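Local coordinates for mitomycin biosynthesis 6-O-methyltransferase (Streptomyces lavendulae, PDB 3GWZ), which transfers the S-methyl group of S-adenosyl-L-methionine to the quinone hydroxyl of 6-demethylmitomycins A and B, giving the methoxy group of the mitomycins, at residues H276-W281 / R288-I293; S301-I306 / S346-E351; E65-G70 / T75-A80; E69-A74 / D102-D107. All coordinates share one frame; numbering follows the deposited sequence.

Contact 1: residues H276-W281 / R288-I293; sequences HVLHDW and RILRRI. With SAH (S-adenosyl-L-homocysteine), chain G.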
# COMPACT_ATOMS: atom_id res chain seq x y z
N HIS A 276 26.99 -11.42 -6.64
CA HIS A 276 26.02 -12.17 -7.43
C HIS A 276 26.17 -11.88 -8.92
O HIS A 276 25.18 -11.79 -9.66
CB HIS A 276 24.59 -11.90 -6.96
CG HIS A 276 24.31 -12.38 -5.57
ND1 HIS A 276 24.77 -13.60 -5.11
CD2 HIS A 276 23.63 -11.82 -4.55
CE1 HIS A 276 24.38 -13.77 -3.86
NE2 HIS A 276 23.68 -12.70 -3.49
N VAL A 277 27.41 -11.73 -9.35
CA VAL A 277 27.69 -11.53 -10.76
C VAL A 277 28.40 -12.76 -11.32
O VAL A 277 27.96 -13.34 -12.31
CB VAL A 277 28.52 -10.24 -11.02
CG1 VAL A 277 29.14 -10.26 -12.44
CG2 VAL A 277 27.64 -9.02 -10.85
N LEU A 278 29.49 -13.17 -10.67
CA LEU A 278 30.31 -14.24 -11.23
C LEU A 278 29.53 -15.54 -11.38
O LEU A 278 29.80 -16.32 -12.28
CB LEU A 278 31.57 -14.46 -10.41
CG LEU A 278 32.50 -13.25 -10.38
CD1 LEU A 278 33.75 -13.54 -9.57
CD2 LEU A 278 32.85 -12.82 -11.82
N HIS A 279 28.54 -15.77 -10.52
CA HIS A 279 27.78 -17.01 -10.62
C HIS A 279 26.84 -17.05 -11.84
O HIS A 279 26.25 -18.09 -12.15
CB HIS A 279 27.07 -17.35 -9.31
CG HIS A 279 25.90 -16.47 -8.97
ND1 HIS A 279 25.09 -16.70 -7.88
CD2 HIS A 279 25.39 -15.38 -9.59
CE1 HIS A 279 24.14 -15.79 -7.83
NE2 HIS A 279 24.30 -14.97 -8.86
N ASP A 280 26.74 -15.93 -12.56
CA ASP A 280 26.00 -15.90 -13.83
C ASP A 280 26.82 -16.45 -14.99
O ASP A 280 26.26 -16.71 -16.05
CB ASP A 280 25.61 -14.48 -14.20
CG ASP A 280 24.67 -13.85 -13.20
OD1 ASP A 280 23.99 -14.59 -12.46
OD2 ASP A 280 24.61 -12.61 -13.16
N TRP A 281 28.13 -16.61 -14.79
CA TRP A 281 29.05 -16.84 -15.91
C TRP A 281 29.83 -18.15 -15.85
O TRP A 281 30.14 -18.65 -14.77
CB TRP A 281 30.03 -15.65 -16.02
CG TRP A 281 29.30 -14.33 -16.18
CD1 TRP A 281 29.04 -13.41 -15.19
CD2 TRP A 281 28.71 -13.82 -17.38
NE1 TRP A 281 28.33 -12.35 -15.72
CE2 TRP A 281 28.12 -12.58 -17.06
CE3 TRP A 281 28.63 -14.30 -18.69
CZ2 TRP A 281 27.45 -11.82 -18.01
CZ3 TRP A 281 27.98 -13.53 -19.63
CH2 TRP A 281 27.39 -12.30 -19.29
N ARG A 288 37.78 -13.95 -17.72
CA ARG A 288 37.83 -12.69 -18.46
C ARG A 288 37.56 -11.52 -17.52
O ARG A 288 38.28 -10.52 -17.53
CB ARG A 288 36.81 -12.67 -19.60
CG ARG A 288 37.11 -13.62 -20.75
CD ARG A 288 35.93 -13.70 -21.73
NE ARG A 288 35.77 -12.45 -22.47
CZ ARG A 288 34.64 -12.06 -23.05
NH1 ARG A 288 33.54 -12.81 -22.99
NH2 ARG A 288 34.61 -10.90 -23.70
N ILE A 289 36.52 -11.64 -16.71
CA ILE A 289 36.17 -10.57 -15.78
C ILE A 289 37.28 -10.35 -14.75
O ILE A 289 37.72 -9.22 -14.53
CB ILE A 289 34.82 -10.85 -15.05
CG1 ILE A 289 33.67 -10.86 -16.06
CG2 ILE A 289 34.55 -9.79 -13.99
CD1 ILE A 289 32.42 -11.58 -15.54
N LEU A 290 37.75 -11.44 -14.16
CA LEU A 290 38.73 -11.37 -13.08
C LEU A 290 40.04 -10.77 -13.57
O LEU A 290 40.69 -9.99 -12.85
CB LEU A 290 38.99 -12.77 -12.51
CG LEU A 290 37.83 -13.37 -11.71
CD1 LEU A 290 38.18 -14.79 -11.26
CD2 LEU A 290 37.50 -12.47 -10.52
N ARG A 291 40.43 -11.13 -14.78
CA ARG A 291 41.69 -10.64 -15.33
C ARG A 291 41.63 -9.13 -15.55
O ARG A 291 42.60 -8.42 -15.26
CB ARG A 291 42.05 -11.38 -16.63
CG ARG A 291 42.67 -12.75 -16.39
CD ARG A 291 43.02 -13.48 -17.68
NE ARG A 291 43.60 -14.80 -17.40
CZ ARG A 291 43.79 -15.75 -18.31
NH1 ARG A 291 43.45 -15.55 -19.58
NH2 ARG A 291 44.31 -16.92 -17.95
N ARG A 292 40.49 -8.63 -16.03
CA ARG A 292 40.34 -7.19 -16.19
C ARG A 292 40.32 -6.48 -14.84
O ARG A 292 40.82 -5.37 -14.70
CB ARG A 292 39.10 -6.84 -17.01
CG ARG A 292 39.09 -5.37 -17.44
CD ARG A 292 38.05 -5.07 -18.51
NE ARG A 292 38.27 -5.85 -19.72
CZ ARG A 292 39.12 -5.52 -20.69
NH1 ARG A 292 39.85 -4.41 -20.58
NH2 ARG A 292 39.24 -6.28 -21.77
N ILE A 293 39.73 -7.12 -13.83
CA ILE A 293 39.74 -6.55 -12.49
C ILE A 293 41.17 -6.52 -11.96
O ILE A 293 41.64 -5.50 -11.47
CB ILE A 293 38.83 -7.33 -11.52
CG1 ILE A 293 37.36 -7.20 -11.95
CG2 ILE A 293 39.00 -6.83 -10.10
CD1 ILE A 293 36.44 -8.15 -11.19
N SAH G . 25.28 -6.83 -7.94
CA SAH G . 23.78 -6.71 -8.01
CB SAH G . 23.15 -7.35 -9.26
CG SAH G . 23.42 -8.86 -9.47
SD SAH G . 22.54 -9.49 -10.89
C SAH G . 23.18 -7.34 -6.78
O SAH G . 22.01 -7.09 -6.47
OXT SAH G . 23.85 -8.10 -6.06
C5' SAH G . 23.83 -9.44 -12.11
C4' SAH G . 24.01 -8.05 -12.77
O4' SAH G . 25.02 -8.05 -13.81
C3' SAH G . 22.76 -7.45 -13.43
O3' SAH G . 22.38 -6.27 -12.71
C2' SAH G . 23.17 -7.08 -14.86
O2' SAH G . 22.70 -5.79 -15.28
C1' SAH G . 24.68 -7.01 -14.75
N9 SAH G . 25.41 -7.30 -16.01
C8 SAH G . 25.22 -8.36 -16.82
N7 SAH G . 26.09 -8.32 -17.86
C5 SAH G . 26.85 -7.21 -17.70
C6 SAH G . 27.97 -6.58 -18.43
N6 SAH G . 28.43 -7.16 -19.56
N1 SAH G . 28.49 -5.42 -17.93
C2 SAH G . 28.02 -4.87 -16.81
N3 SAH G . 27.01 -5.39 -16.09
C4 SAH G . 26.40 -6.54 -16.48
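The wall of the S-adenosyl-L-homocysteine pocket in the class I methyltransferase fold is backed here by a helix: Leu278 and Trp281, in the loop that leaves strand 271-275, rest on Ile289 and Leu290 of helix 283-296. Ile289 is the hub. Its CD1 lies over one face of the Trp281 indole, 4.2 Å from the centroid of the five-membered ring and 23° off the ring normal, a CH-pi contact. The same methyl meets Leu278 CD2 at 3.9 Å, the two side chains sliding past each other in opposite directions. The other branch of Leu278 reaches the next helical residue, with CD1 4.0 Å from Leu290 CD2. With chi1 -63° and chi2 -179°, the two methyls of Leu278 face neighbouring residues of the helix. Beyond the apolar layer comes the ligand. Trp281 presents its edge to the adenine, CZ2 lying 3.8 Å from SAH N7, while Asp280 OD2 comes within 3.4 Å of SAH C5'. Both ring nitrogens of His276 are hydrogen-bonded, ND1 with Asp307 and NE2 with Glu190. His279, the inferred proton acceptor, takes no part in this packing and is hydrogen-bonded through ND1 to Glu333. One short loop thus joins cofactor pocket, probable catalytic base and hydrophobic core, as in O-methyltransferases of the COMT subfamily.

Contact 2: residues S301-I306 / S346-E351; sequences SRLLVI and SGLRVE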
# COMPACT_ATOMS: atom_id res chain seq x y z
N SER A 301 45.18 -2.84 -3.36
CA SER A 301 43.74 -2.96 -3.58
C SER A 301 43.20 -4.29 -3.07
O SER A 301 43.93 -5.27 -2.96
CB SER A 301 43.41 -2.80 -5.06
OG SER A 301 43.58 -1.47 -5.48
N ARG A 302 41.91 -4.31 -2.76
CA ARG A 302 41.24 -5.55 -2.40
C ARG A 302 40.01 -5.77 -3.28
O ARG A 302 39.34 -4.81 -3.68
CB ARG A 302 40.86 -5.55 -0.92
CG ARG A 302 42.05 -5.65 0.04
CD ARG A 302 42.85 -6.91 -0.21
NE ARG A 302 43.93 -7.11 0.76
CZ ARG A 302 45.20 -6.80 0.54
NH1 ARG A 302 45.58 -6.27 -0.61
NH2 ARG A 302 46.11 -7.02 1.49
N LEU A 303 39.74 -7.03 -3.61
CA LEU A 303 38.53 -7.39 -4.33
C LEU A 303 37.67 -8.25 -3.42
O LEU A 303 38.18 -9.20 -2.80
CB LEU A 303 38.87 -8.18 -5.60
CG LEU A 303 37.71 -8.91 -6.29
CD1 LEU A 303 36.65 -7.93 -6.75
CD2 LEU A 303 38.23 -9.73 -7.47
N LEU A 304 36.39 -7.90 -3.31
CA LEU A 304 35.44 -8.72 -2.56
C LEU A 304 34.49 -9.42 -3.52
O LEU A 304 33.59 -8.80 -4.08
CB LEU A 304 34.62 -7.87 -1.59
CG LEU A 304 35.40 -6.96 -0.63
CD1 LEU A 304 34.43 -6.28 0.34
CD2 LEU A 304 36.47 -7.74 0.12
N VAL A 305 34.70 -10.71 -3.71
CA VAL A 305 33.73 -11.50 -4.44
C VAL A 305 32.65 -11.91 -3.43
O VAL A 305 32.93 -12.60 -2.46
CB VAL A 305 34.37 -12.74 -5.09
CG1 VAL A 305 33.28 -13.67 -5.61
CG2 VAL A 305 35.28 -12.31 -6.23
N ILE A 306 31.43 -11.44 -3.65
CA ILE A 306 30.35 -11.69 -2.71
C ILE A 306 29.32 -12.58 -3.39
O ILE A 306 28.61 -12.15 -4.29
CB ILE A 306 29.72 -10.37 -2.23
CG1 ILE A 306 30.82 -9.49 -1.62
CG2 ILE A 306 28.61 -10.63 -1.23
CD1 ILE A 306 30.40 -8.05 -1.37
N SER A 346 43.82 -15.91 -12.93
CA SER A 346 43.58 -14.49 -13.19
C SER A 346 44.60 -13.60 -12.48
O SER A 346 44.48 -12.38 -12.53
CB SER A 346 42.16 -14.11 -12.75
OG SER A 346 41.19 -14.89 -13.42
N GLY A 347 45.58 -14.21 -11.83
CA GLY A 347 46.60 -13.46 -11.12
C GLY A 347 46.15 -12.93 -9.76
O GLY A 347 46.70 -11.95 -9.26
N LEU A 348 45.17 -13.60 -9.17
CA LEU A 348 44.61 -13.18 -7.89
C LEU A 348 44.68 -14.31 -6.88
O LEU A 348 44.84 -15.47 -7.25
CB LEU A 348 43.14 -12.76 -8.06
CG LEU A 348 42.88 -11.56 -8.97
CD1 LEU A 348 41.38 -11.40 -9.21
CD2 LEU A 348 43.49 -10.28 -8.39
N ARG A 349 44.54 -13.99 -5.61
CA ARG A 349 44.52 -15.03 -4.60
C ARG A 349 43.65 -14.67 -3.41
O ARG A 349 43.49 -13.49 -3.07
CB ARG A 349 45.94 -15.38 -4.15
CG ARG A 349 46.61 -14.32 -3.31
CD ARG A 349 48.03 -14.76 -2.95
NE ARG A 349 48.03 -15.98 -2.15
CZ ARG A 349 48.98 -16.91 -2.20
NH1 ARG A 349 50.01 -16.77 -3.04
NH2 ARG A 349 48.90 -17.98 -1.43
N VAL A 350 43.09 -15.69 -2.77
CA VAL A 350 42.19 -15.47 -1.66
C VAL A 350 42.96 -15.12 -0.39
O VAL A 350 43.88 -15.84 -0.00
CB VAL A 350 41.33 -16.72 -1.39
CG1 VAL A 350 40.42 -16.49 -0.17
CG2 VAL A 350 40.51 -17.07 -2.62
N GLU A 351 42.57 -14.02 0.24
CA GLU A 351 43.16 -13.62 1.51
C GLU A 351 42.38 -14.28 2.64
O GLU A 351 42.96 -14.90 3.53
CB GLU A 351 43.13 -12.11 1.66
CG GLU A 351 44.10 -11.56 2.69
CD GLU A 351 45.53 -11.53 2.20
OE1 GLU A 351 45.87 -12.31 1.27
OE2 GLU A 351 46.33 -10.72 2.73
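Leu303 sets CG anti to its backbone N (chi1 166°), whereas Leu348 sets CG anti to its carbonyl carbon (chi1 -63°), and the two side chains meet at about a right angle with Leu303 CD2 4.0 Å from Leu348 CD1. Both are buried. They belong to strands 302-308 and 348-355, which are not adjacent in the mixed sheet: strand 361-368 runs between them, and Leu348 also packs on its Ile366. Gly347, just before Leu348, ends the preceding helix in a Schellman motif with positive phi.

At the next position back from Leu303 in its strand, Arg302 bends at chi2, and its guanidinium turns back to the chain, where NH1 donates to Ser301 O at 3.0 Å, in the guanidinium plane but from above the carbonyl plane. This bond helps fix the rotation of the group. Glu351, likewise bent at chi2, brings OE2 to 3.9 Å from Arg302 NH2, a long salt bridge with the two planar groups turned 65° apart. Its other oxygen, OE1, forms a salt bridge with Arg367 of the middle strand. Since no N-H of Arg302 points at OE2, the attraction between them is one of charge alone, and probably weaker than a bidentate pair would give.

Contact 3: residues E65-G70 / T75-A80; sequences ELLQEG and TALAEA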
# COMPACT_ATOMS: atom_id res chain seq x y z
N GLU A 65 -3.52 -7.84 -2.83
CA GLU A 65 -3.70 -6.40 -2.63
C GLU A 65 -5.16 -6.04 -2.38
O GLU A 65 -5.46 -5.04 -1.73
CB GLU A 65 -3.20 -5.61 -3.84
CG GLU A 65 -1.72 -5.76 -4.11
CD GLU A 65 -1.42 -6.84 -5.13
OE1 GLU A 65 -1.15 -6.48 -6.30
OE2 GLU A 65 -1.46 -8.05 -4.77
N LEU A 66 -6.07 -6.86 -2.90
CA LEU A 66 -7.50 -6.60 -2.79
C LEU A 66 -8.09 -7.09 -1.46
O LEU A 66 -9.26 -6.87 -1.17
CB LEU A 66 -8.25 -7.24 -3.96
CG LEU A 66 -7.97 -6.64 -5.34
CD1 LEU A 66 -8.58 -7.49 -6.44
CD2 LEU A 66 -8.49 -5.20 -5.42
N LEU A 67 -7.27 -7.76 -0.66
CA LEU A 67 -7.75 -8.33 0.59
C LEU A 67 -7.20 -7.63 1.81
O LEU A 67 -7.23 -8.18 2.91
CB LEU A 67 -7.42 -9.83 0.65
CG LEU A 67 -8.22 -10.72 -0.31
CD1 LEU A 67 -7.73 -12.17 -0.26
CD2 LEU A 67 -9.71 -10.65 0.02
N GLN A 68 -6.69 -6.40 1.64
CA GLN A 68 -6.04 -5.70 2.75
C GLN A 68 -7.04 -4.99 3.67
O GLN A 68 -6.67 -4.51 4.74
CB GLN A 68 -5.01 -4.69 2.25
CG GLN A 68 -4.02 -5.25 1.23
CD GLN A 68 -3.03 -4.20 0.78
OE1 GLN A 68 -2.06 -3.90 1.48
NE2 GLN A 68 -3.25 -3.64 -0.41
N GLU A 69 -8.29 -4.91 3.24
CA GLU A 69 -9.32 -4.24 4.03
C GLU A 69 -10.47 -5.19 4.33
O GLU A 69 -11.64 -4.85 4.12
CB GLU A 69 -9.82 -2.99 3.31
CG GLU A 69 -8.75 -1.90 3.16
CD GLU A 69 -9.20 -0.73 2.30
OE1 GLU A 69 -10.40 -0.65 1.96
OE2 GLU A 69 -8.34 0.12 1.96
N GLY A 70 -10.14 -6.38 4.83
CA GLY A 70 -11.14 -7.37 5.20
C GLY A 70 -11.45 -8.35 4.08
O GLY A 70 -10.96 -8.20 2.96
N THR A 75 -16.84 -13.46 -6.13
CA THR A 75 -17.54 -12.60 -7.09
C THR A 75 -16.87 -11.24 -7.19
O THR A 75 -16.53 -10.79 -8.29
CB THR A 75 -19.02 -12.39 -6.70
OG1 THR A 75 -19.69 -13.66 -6.64
CG2 THR A 75 -19.72 -11.51 -7.73
N ALA A 76 -16.68 -10.59 -6.05
CA ALA A 76 -16.12 -9.24 -6.02
C ALA A 76 -14.66 -9.23 -6.48
O ALA A 76 -14.24 -8.34 -7.23
CB ALA A 76 -16.23 -8.65 -4.63
N LEU A 77 -13.88 -10.21 -6.03
CA LEU A 77 -12.50 -10.33 -6.45
C LEU A 77 -12.40 -10.56 -7.96
O LEU A 77 -11.51 -10.02 -8.63
CB LEU A 77 -11.79 -11.44 -5.68
CG LEU A 77 -11.61 -11.21 -4.18
CD1 LEU A 77 -11.13 -12.49 -3.51
CD2 LEU A 77 -10.64 -10.05 -3.91
N ALA A 78 -13.32 -11.36 -8.51
CA ALA A 78 -13.34 -11.61 -9.95
C ALA A 78 -13.66 -10.35 -10.74
O ALA A 78 -13.02 -10.05 -11.75
CB ALA A 78 -14.33 -12.72 -10.29
N GLU A 79 -14.66 -9.60 -10.28
CA GLU A 79 -15.02 -8.34 -10.93
C GLU A 79 -13.85 -7.35 -10.93
O GLU A 79 -13.56 -6.73 -11.95
CB GLU A 79 -16.25 -7.71 -10.27
CG GLU A 79 -16.55 -6.31 -10.75
CD GLU A 79 -17.97 -5.88 -10.43
OE1 GLU A 79 -18.75 -6.73 -9.94
OE2 GLU A 79 -18.31 -4.70 -10.67
N ALA A 80 -13.18 -7.22 -9.79
CA ALA A 80 -12.06 -6.28 -9.68
C ALA A 80 -10.82 -6.70 -10.49
O ALA A 80 -10.06 -5.86 -10.93
CB ALA A 80 -11.69 -6.07 -8.22
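In the N-terminal dimerisation domain, the loop that follows the long helix 32-61 packs against the short helix 74-81, and Leu77 and Leu66 make most of the interface, with Ala80 and Leu67 adding smaller, nearly equal shares. Leu77 is the helix's main contribution. Its CD2 methyl touches both leucines of the loop, 3.7 Å from Leu66 CB and 4.1 Å from Leu67 CD2. Against Leu66 the Leu77 side chain slides past in the opposite direction; against Leu67 it crosses at about a right angle. The two leucines of the loop therefore meet one methyl in different ways, Leu66 with its CB at the root of the side chain and Leu67 with a branch methyl.

Leu66 extends farther. With CG anti to the carbonyl carbon (chi1 -66°), its CD1 branch touches Leu77 CD2 and comes to 3.9 Å from Ala80 CB, one turn up the helix. The contact with Ala80 lies nearer the surface, whereas Leu77 and Leu67 are buried. Behind them, Leu77 also packs on Leu88 and Leu92 of helix 85-97, and Leu67 on Phe101, so the leucines pass the packing from the loop into the helical core of the domain. No hydrogen bond joins the two segments, and the interface is wholly apolar. Glu69 forms a salt bridge with Arg181 of the second subunit. The loop itself is tied by Gln68, whose amide NE2 donates to Glu65 O at 2.9 Å, in the carbonyl plane and on a lone pair, with an N-H...O angle of 160°.

Contact 4: residues E69-A74 / D102-D107; sequences EGPRTA and DDLGHD
The backbones of 69-74 and 102-107 come closest at Thr73 and Asp107, with CA atoms 7.3 Å apart, and at Pro71 and Leu104, 8.3 Å apart, and no hydrogen bond spans them. The Leu104 and Pro71 side chains cross at about a right angle, CD1 of Leu104 meeting Pro71 CB and CG, both at 3.8 Å. At the other end Thr73 CG2 lies 3.5 Å from the carbonyl O of Asp107. Thr73 puts OG1 between its backbone N and carbonyl carbon (chi1 68°), where the hydroxyl N-caps helix 74-81 by bonding to Ala76 N while the methyl is left for Asp107.

The turn in 102-107 is held locally. Asp103 OD1 accepts from Gly105 N at 2.8 Å, an Asx turn, and His106 ND1 donates to the anti lone pair of Asp107 OD2 at 2.7 Å, with OD2 close to the plane of the His106 ring. Leu104, His106 and Asp107 also pack on Gly247 and Thr246 of the second subunit, and Arg72 forms a salt bridge with its Glu243. Strands 72-73 and 102-103 flank strand 109-111 in a small antiparallel sheet, the first leading directly into helix 74-81 and the second following helix 85-97.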
# COMPACT_ATOMS: atom_id res chain seq x y z
N GLU A 69 -8.29 -4.91 3.24
CA GLU A 69 -9.32 -4.24 4.03
C GLU A 69 -10.47 -5.19 4.33
O GLU A 69 -11.64 -4.85 4.12
CB GLU A 69 -9.82 -2.99 3.31
CG GLU A 69 -8.75 -1.90 3.16
CD GLU A 69 -9.20 -0.73 2.30
OE1 GLU A 69 -10.40 -0.65 1.96
OE2 GLU A 69 -8.34 0.12 1.96
N GLY A 70 -10.14 -6.38 4.83
CA GLY A 70 -11.14 -7.37 5.20
C GLY A 70 -11.45 -8.35 4.08
O GLY A 70 -10.96 -8.20 2.96
N PRO A 71 -12.30 -9.35 4.37
CA PRO A 71 -12.60 -10.43 3.42
C PRO A 71 -13.41 -9.92 2.24
O PRO A 71 -14.12 -8.92 2.38
CB PRO A 71 -13.43 -11.42 4.25
CG PRO A 71 -13.46 -10.89 5.66
CD PRO A 71 -13.14 -9.43 5.58
N ARG A 72 -13.29 -10.58 1.10
CA ARG A 72 -14.08 -10.25 -0.09
C ARG A 72 -14.56 -11.53 -0.74
O ARG A 72 -13.94 -12.58 -0.59
CB ARG A 72 -13.25 -9.45 -1.09
CG ARG A 72 -12.59 -8.20 -0.51
CD ARG A 72 -13.53 -7.01 -0.48
NE ARG A 72 -12.96 -5.94 0.34
CZ ARG A 72 -13.60 -4.83 0.70
NH1 ARG A 72 -14.86 -4.63 0.31
NH2 ARG A 72 -12.98 -3.93 1.44
N THR A 73 -15.66 -11.44 -1.46
CA THR A 73 -16.21 -12.60 -2.14
C THR A 73 -15.44 -12.90 -3.43
O THR A 73 -14.83 -12.01 -4.03
CB THR A 73 -17.69 -12.40 -2.50
OG1 THR A 73 -17.81 -11.39 -3.51
CG2 THR A 73 -18.51 -12.00 -1.26
N ALA A 74 -15.47 -14.16 -3.85
CA ALA A 74 -14.90 -14.55 -5.13
C ALA A 74 -15.54 -13.71 -6.24
O ALA A 74 -14.86 -13.29 -7.17
CB ALA A 74 -15.12 -16.03 -5.39
N ASP A 102 -7.26 -17.59 3.41
CA ASP A 102 -8.21 -18.38 4.18
C ASP A 102 -9.56 -18.41 3.46
O ASP A 102 -10.04 -17.38 2.97
CB ASP A 102 -8.42 -17.78 5.58
CG ASP A 102 -7.32 -18.14 6.57
OD1 ASP A 102 -6.58 -19.13 6.34
OD2 ASP A 102 -7.20 -17.44 7.60
N ASP A 103 -10.16 -19.59 3.38
CA ASP A 103 -11.53 -19.71 2.89
C ASP A 103 -12.43 -19.62 4.12
O ASP A 103 -12.37 -20.47 4.99
CB ASP A 103 -11.71 -21.06 2.19
CG ASP A 103 -13.12 -21.29 1.68
OD1 ASP A 103 -14.06 -20.61 2.16
OD2 ASP A 103 -13.30 -22.15 0.80
N LEU A 104 -13.24 -18.57 4.22
CA LEU A 104 -14.02 -18.37 5.45
C LEU A 104 -15.14 -19.41 5.61
O LEU A 104 -15.69 -19.59 6.69
CB LEU A 104 -14.57 -16.94 5.56
CG LEU A 104 -13.51 -15.84 5.73
CD1 LEU A 104 -14.13 -14.57 6.28
CD2 LEU A 104 -12.35 -16.30 6.60
N GLY A 105 -15.47 -20.09 4.51
CA GLY A 105 -16.46 -21.15 4.53
C GLY A 105 -17.90 -20.65 4.65
O GLY A 105 -18.80 -21.43 4.97
N HIS A 106 -18.11 -19.36 4.42
CA HIS A 106 -19.46 -18.81 4.36
C HIS A 106 -19.52 -17.56 3.49
O HIS A 106 -18.54 -16.82 3.37
CB HIS A 106 -19.99 -18.50 5.77
CG HIS A 106 -19.25 -17.40 6.48
ND1 HIS A 106 -19.56 -16.07 6.33
CD2 HIS A 106 -18.22 -17.45 7.35
CE1 HIS A 106 -18.75 -15.34 7.08
NE2 HIS A 106 -17.92 -16.15 7.71
N ASP A 107 -20.67 -17.35 2.86
CA ASP A 107 -20.93 -16.13 2.11
C ASP A 107 -19.95 -15.92 0.95
O ASP A 107 -19.81 -14.81 0.44
CB ASP A 107 -20.96 -14.93 3.06
CG ASP A 107 -22.12 -15.00 4.04
OD1 ASP A 107 -23.28 -14.90 3.59
OD2 ASP A 107 -21.89 -15.19 5.25

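From the N terminus, contact 3 comes first, a short closure in which the loop after helix 32-61 folds back on helix 74-81. Contact 4 starts from the same stretch, sharing Glu69 and Gly70, but reaches forward across helix 85-97 to 102-107; the two loops cross along the chain, and Arg72 packs on Leu66, Leu67 and Leu77. Both belong to the dimerisation domain. Contacts 1 and 2 follow in series in the methyltransferase domain, about 46 to 55 Å away between centres. Contact 1 folds the loop after strand 271-275 onto helix 283-296, which follows it, whereas contact 2 spans 40 residues to bring the edge strand 348-355 near 302-308. They touch through Leu278 on Val305 and Leu290 on Ser346.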